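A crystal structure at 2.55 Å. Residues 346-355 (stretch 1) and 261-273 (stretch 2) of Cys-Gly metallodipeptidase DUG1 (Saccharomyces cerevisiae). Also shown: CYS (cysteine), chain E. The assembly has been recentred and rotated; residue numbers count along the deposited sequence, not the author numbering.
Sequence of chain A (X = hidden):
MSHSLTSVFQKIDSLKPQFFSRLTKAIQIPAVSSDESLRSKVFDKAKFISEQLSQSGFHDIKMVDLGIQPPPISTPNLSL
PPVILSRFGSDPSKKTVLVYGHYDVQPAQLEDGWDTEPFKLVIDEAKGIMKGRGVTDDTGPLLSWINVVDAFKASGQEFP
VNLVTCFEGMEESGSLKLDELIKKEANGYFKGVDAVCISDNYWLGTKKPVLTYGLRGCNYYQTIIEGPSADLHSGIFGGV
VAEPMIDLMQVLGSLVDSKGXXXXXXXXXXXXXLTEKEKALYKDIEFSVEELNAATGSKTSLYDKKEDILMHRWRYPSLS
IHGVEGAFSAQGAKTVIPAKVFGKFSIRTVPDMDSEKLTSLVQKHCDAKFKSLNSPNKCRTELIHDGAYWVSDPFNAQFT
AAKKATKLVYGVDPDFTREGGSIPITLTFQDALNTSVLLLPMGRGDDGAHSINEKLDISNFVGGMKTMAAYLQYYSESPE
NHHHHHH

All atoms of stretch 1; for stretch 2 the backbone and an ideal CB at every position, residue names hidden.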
# COMPACT_ATOMS: atom_id res chain seq x y z
N SER A 346 15.70 4.27 -0.81
CA SER A 346 16.61 5.35 -1.18
C SER A 346 17.93 5.31 -0.41
O SER A 346 18.02 4.75 0.70
CB SER A 346 15.92 6.70 -1.02
OG SER A 346 15.42 6.84 0.29
N ILE A 347 18.95 5.91 -1.02
CA ILE A 347 20.24 6.04 -0.38
C ILE A 347 20.60 7.51 -0.20
O ILE A 347 20.51 8.31 -1.13
CB ILE A 347 21.33 5.33 -1.19
CG1 ILE A 347 20.99 3.83 -1.37
CG2 ILE A 347 22.67 5.49 -0.50
CD1 ILE A 347 21.95 3.05 -2.26
N ARG A 348 20.96 7.86 1.03
CA ARG A 348 21.46 9.20 1.30
C ARG A 348 22.94 9.25 0.96
O ARG A 348 23.74 8.52 1.54
CB ARG A 348 21.23 9.57 2.77
CG ARG A 348 19.75 9.68 3.15
CD ARG A 348 19.07 10.89 2.53
NE ARG A 348 17.63 10.83 2.71
CZ ARG A 348 16.77 11.80 2.39
NH1 ARG A 348 17.20 12.96 1.89
NH2 ARG A 348 15.47 11.61 2.60
N THR A 349 23.30 10.09 0.01
CA THR A 349 24.69 10.13 -0.44
C THR A 349 25.53 11.17 0.30
O THR A 349 25.03 12.19 0.76
CB THR A 349 24.78 10.37 -1.94
OG1 THR A 349 24.32 11.69 -2.23
CG2 THR A 349 23.90 9.38 -2.69
N VAL A 350 26.82 10.87 0.42
CA VAL A 350 27.77 11.75 1.07
C VAL A 350 28.97 11.87 0.15
O VAL A 350 29.06 11.12 -0.83
CB VAL A 350 28.24 11.14 2.38
CG1 VAL A 350 27.07 10.98 3.35
CG2 VAL A 350 28.93 9.82 2.12
N PRO A 351 29.88 12.80 0.43
CA PRO A 351 31.13 12.74 -0.35
C PRO A 351 31.92 11.48 0.03
O PRO A 351 31.92 11.07 1.19
CB PRO A 351 31.86 14.01 0.07
CG PRO A 351 31.29 14.34 1.42
CD PRO A 351 29.87 13.96 1.34
N ASP A 352 32.58 10.85 -0.94
CA ASP A 352 32.57 11.34 -2.32
C ASP A 352 31.82 10.38 -3.23
O ASP A 352 32.40 9.89 -4.20
CB ASP A 352 34.00 11.49 -2.83
CG ASP A 352 34.95 12.08 -1.79
OD1 ASP A 352 34.65 13.16 -1.23
OD2 ASP A 352 36.00 11.45 -1.52
N MET A 353 30.55 10.11 -2.94
CA MET A 353 29.78 9.15 -3.74
C MET A 353 29.33 9.72 -5.09
O MET A 353 28.70 10.77 -5.13
CB MET A 353 28.57 8.66 -2.94
CG MET A 353 28.96 7.90 -1.69
SD MET A 353 27.60 7.66 -0.54
CE MET A 353 26.49 6.68 -1.55
N ASP A 354 29.68 9.05 -6.18
CA ASP A 354 29.21 9.47 -7.50
C ASP A 354 27.83 8.88 -7.79
O ASP A 354 27.62 7.68 -7.58
CB ASP A 354 30.21 9.04 -8.59
CG ASP A 354 29.73 9.39 -10.00
OD1 ASP A 354 29.28 10.53 -10.24
OD2 ASP A 354 29.78 8.50 -10.88
N SER A 355 26.91 9.71 -8.26
CA SER A 355 25.53 9.29 -8.50
C SER A 355 25.49 8.09 -9.44
O SER A 355 24.98 7.02 -9.08
CB SER A 355 24.71 10.45 -9.08
OG SER A 355 23.34 10.11 -9.20
N UNK A 261 23.93 -1.01 8.35
CA UNK A 261 25.02 -1.25 7.43
C UNK A 261 24.51 -1.54 6.02
O UNK A 261 23.82 -2.53 5.79
CB UNK A 261 25.88 -2.41 7.93
N UNK A 262 24.84 -0.67 5.08
CA UNK A 262 24.49 -0.90 3.69
C UNK A 262 25.32 -2.08 3.18
O UNK A 262 26.51 -2.18 3.46
CB UNK A 262 24.72 0.35 2.84
N UNK A 263 24.68 -2.98 2.44
CA UNK A 263 25.31 -4.24 2.05
C UNK A 263 25.66 -4.27 0.59
O UNK A 263 26.01 -5.32 0.06
CB UNK A 263 24.39 -5.42 2.38
N UNK A 264 25.56 -3.14 -0.07
CA UNK A 264 25.86 -3.10 -1.49
C UNK A 264 27.35 -2.90 -1.70
O UNK A 264 27.92 -1.95 -1.19
CB UNK A 264 25.07 -1.99 -2.18
N UNK A 265 27.98 -3.81 -2.43
CA UNK A 265 29.41 -3.69 -2.71
C UNK A 265 29.73 -2.40 -3.45
O UNK A 265 29.03 -2.00 -4.37
CB UNK A 265 29.89 -4.89 -3.53
N UNK A 266 30.82 -1.76 -3.05
CA UNK A 266 31.35 -0.65 -3.82
C UNK A 266 31.12 0.70 -3.21
O UNK A 266 31.80 1.65 -3.58
CB UNK A 266 30.74 -0.66 -5.22
N UNK A 267 30.19 0.80 -2.26
CA UNK A 267 29.80 2.11 -1.75
C UNK A 267 30.81 2.70 -0.78
O UNK A 267 31.23 3.86 -0.92
CB UNK A 267 28.44 2.01 -1.06
N UNK A 268 31.21 1.87 0.19
CA UNK A 268 32.18 2.23 1.22
C UNK A 268 33.46 2.81 0.64
O UNK A 268 34.05 3.74 1.19
CB UNK A 268 32.51 1.00 2.07
N UNK A 269 33.88 2.26 -0.50
CA UNK A 269 35.08 2.71 -1.19
C UNK A 269 34.95 4.17 -1.62
O UNK A 269 35.93 4.90 -1.64
CB UNK A 269 35.36 1.82 -2.41
N UNK A 270 33.74 4.59 -1.95
CA UNK A 270 33.50 5.95 -2.43
C UNK A 270 33.32 6.95 -1.31
O UNK A 270 33.28 8.15 -1.56
CB UNK A 270 32.26 5.98 -3.33
N UNK A 271 33.19 6.45 -0.08
CA UNK A 271 32.96 7.32 1.07
C UNK A 271 34.23 8.03 1.52
O UNK A 271 35.19 7.39 1.97
CB UNK A 271 32.38 6.51 2.23
N UNK A 272 34.24 9.35 1.41
CA UNK A 272 35.40 10.15 1.80
C UNK A 272 35.79 9.87 3.25
O UNK A 272 34.94 9.71 4.12
CB UNK A 272 35.11 11.64 1.61
N UNK A 273 37.10 9.79 3.51
CA UNK A 273 37.59 9.47 4.86
C UNK A 273 37.44 10.63 5.84
O UNK A 273 37.38 11.81 5.44
CB UNK A 273 39.06 9.05 4.79
N CYS E . 12.40 15.48 0.60
CA CYS E . 13.13 14.34 0.08
C CYS E . 14.24 13.97 1.06
O CYS E . 15.07 14.81 1.42
CB CYS E . 13.67 14.64 -1.32
SG CYS E . 14.52 13.29 -2.07

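Position 261 lies beyond the reach of stretch 1, which therefore sets no demand; the deposited residue is Lys261. At 262 the CA-to-CB bond points toward the strand, but the ideal CB has nothing within 5.5 Å, so a longer apolar chain is needed to reach the methyls of Ile347. It is Ile262, whose CD1 comes 4.4 Å from Ile347 CG2. Position 263 is again out of reach and could be almost anything; it is Leu263.

Position 264 repeats the problem of 262, pointing toward Ile347 across a gap that a long aliphatic chain would bridge. Ile264 does so, its CD1 4.3 Å from Ile347 CD1. It also opens a type II turn that runs to 267. Position 265, in that turn and out of reach, is left free by stretch 1 and is Asp265. The rule at 266 comes from the backbone alone: with phi/psi of 106/-18, a CB would jam against the carbonyl O of the residue before, which calls for glycine, and Gly266 is found.

At 267 the CA-to-CB bond runs sideways, with the ideal CB 5.1 Å from Met353 CE. Leu, Ile or Met would suit a site from which a chain can reach both this methyl and Ile347. Ile267 serves both: its CG2 lies 3.6 Å from Met353 CE, and its CD1 4.3 Å from Ile347 CD1. Position 268 points away and 269 is out of reach, so polar residues cost this contact nothing; they are Asp268 and Glu269.

Position 270 sits close against stretch 1, its ideal CB 4.0 Å from Asp352 O and 4.1 Å from Met353 CA. An unbranched, flexible chain could run along this backbone, and one with an acceptor could also use the amide of Asp354. Met270 packs its CB 4.1 Å from Met353 CG and takes a weak hydrogen bond from Asp354 N to its SD at 3.6 Å. Its backbone O accepts a hydrogen bond from Asp352 N at 2.9 Å, whatever the side chain.

At 271 CA-to-CB points away, yet the ideal CB is 4.8 Å from Val350 CG2, so a compact aliphatic group could still touch. Val271 places CG2 4.4 Å from Val350 CG2.

At 272 the CA-to-CB bond points toward stretch 1, its ideal CB a tight 3.3 Å from both Pro351 O and Asp352 OD1, which favours a small residue. Ala272 fits, its CB 4.3 Å from Pro351 CB, while its N donates to Pro351 O at 2.9 Å. Position 273 points away and is loosely specified; it is Pro273.

Stretch 2 (261-273) KILIDGIDEMVAP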
# COMPACT_ATOMS: atom_id res chain seq x y z
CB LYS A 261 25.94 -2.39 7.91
CG LYS A 261 27.28 -2.42 7.16
CD LYS A 261 27.83 -3.83 6.96
CE LYS A 261 28.72 -4.27 8.12
NZ LYS A 261 29.40 -5.56 7.82
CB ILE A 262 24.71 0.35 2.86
CG1 ILE A 262 23.92 1.51 3.47
CG2 ILE A 262 24.30 0.13 1.41
CD1 ILE A 262 24.00 2.80 2.68
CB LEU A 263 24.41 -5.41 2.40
CG LEU A 263 24.05 -5.42 3.87
CD1 LEU A 263 23.14 -6.56 4.20
CD2 LEU A 263 25.31 -5.50 4.71
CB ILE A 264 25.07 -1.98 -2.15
CG1 ILE A 264 23.58 -2.33 -2.14
CG2 ILE A 264 25.58 -1.75 -3.56
CD1 ILE A 264 22.69 -1.20 -2.60
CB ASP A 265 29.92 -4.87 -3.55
CG ASP A 265 30.18 -6.11 -2.72
OD1 ASP A 265 30.34 -5.97 -1.48
OD2 ASP A 265 30.22 -7.22 -3.30
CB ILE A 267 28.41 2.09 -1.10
CG1 ILE A 267 27.38 1.57 -2.10
CG2 ILE A 267 28.02 3.50 -0.66
CD1 ILE A 267 25.96 1.77 -1.63
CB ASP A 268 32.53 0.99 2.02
CG ASP A 268 33.01 1.32 3.40
OD1 ASP A 268 34.17 1.75 3.54
OD2 ASP A 268 32.22 1.14 4.36
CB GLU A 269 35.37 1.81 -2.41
CG GLU A 269 35.75 0.33 -2.07
CD GLU A 269 34.57 -0.51 -1.55
OE1 GLU A 269 33.43 -0.02 -1.56
OE2 GLU A 269 34.79 -1.66 -1.11
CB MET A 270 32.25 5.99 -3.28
CG MET A 270 32.42 5.51 -4.69
SD MET A 270 30.90 5.77 -5.58
CE MET A 270 29.81 4.68 -4.67
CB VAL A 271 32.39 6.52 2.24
CG1 VAL A 271 32.33 7.39 3.50
CG2 VAL A 271 31.01 6.00 1.89
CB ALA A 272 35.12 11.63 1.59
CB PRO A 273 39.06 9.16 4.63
CG PRO A 273 39.41 9.92 3.39
CD PRO A 273 38.20 9.86 2.53
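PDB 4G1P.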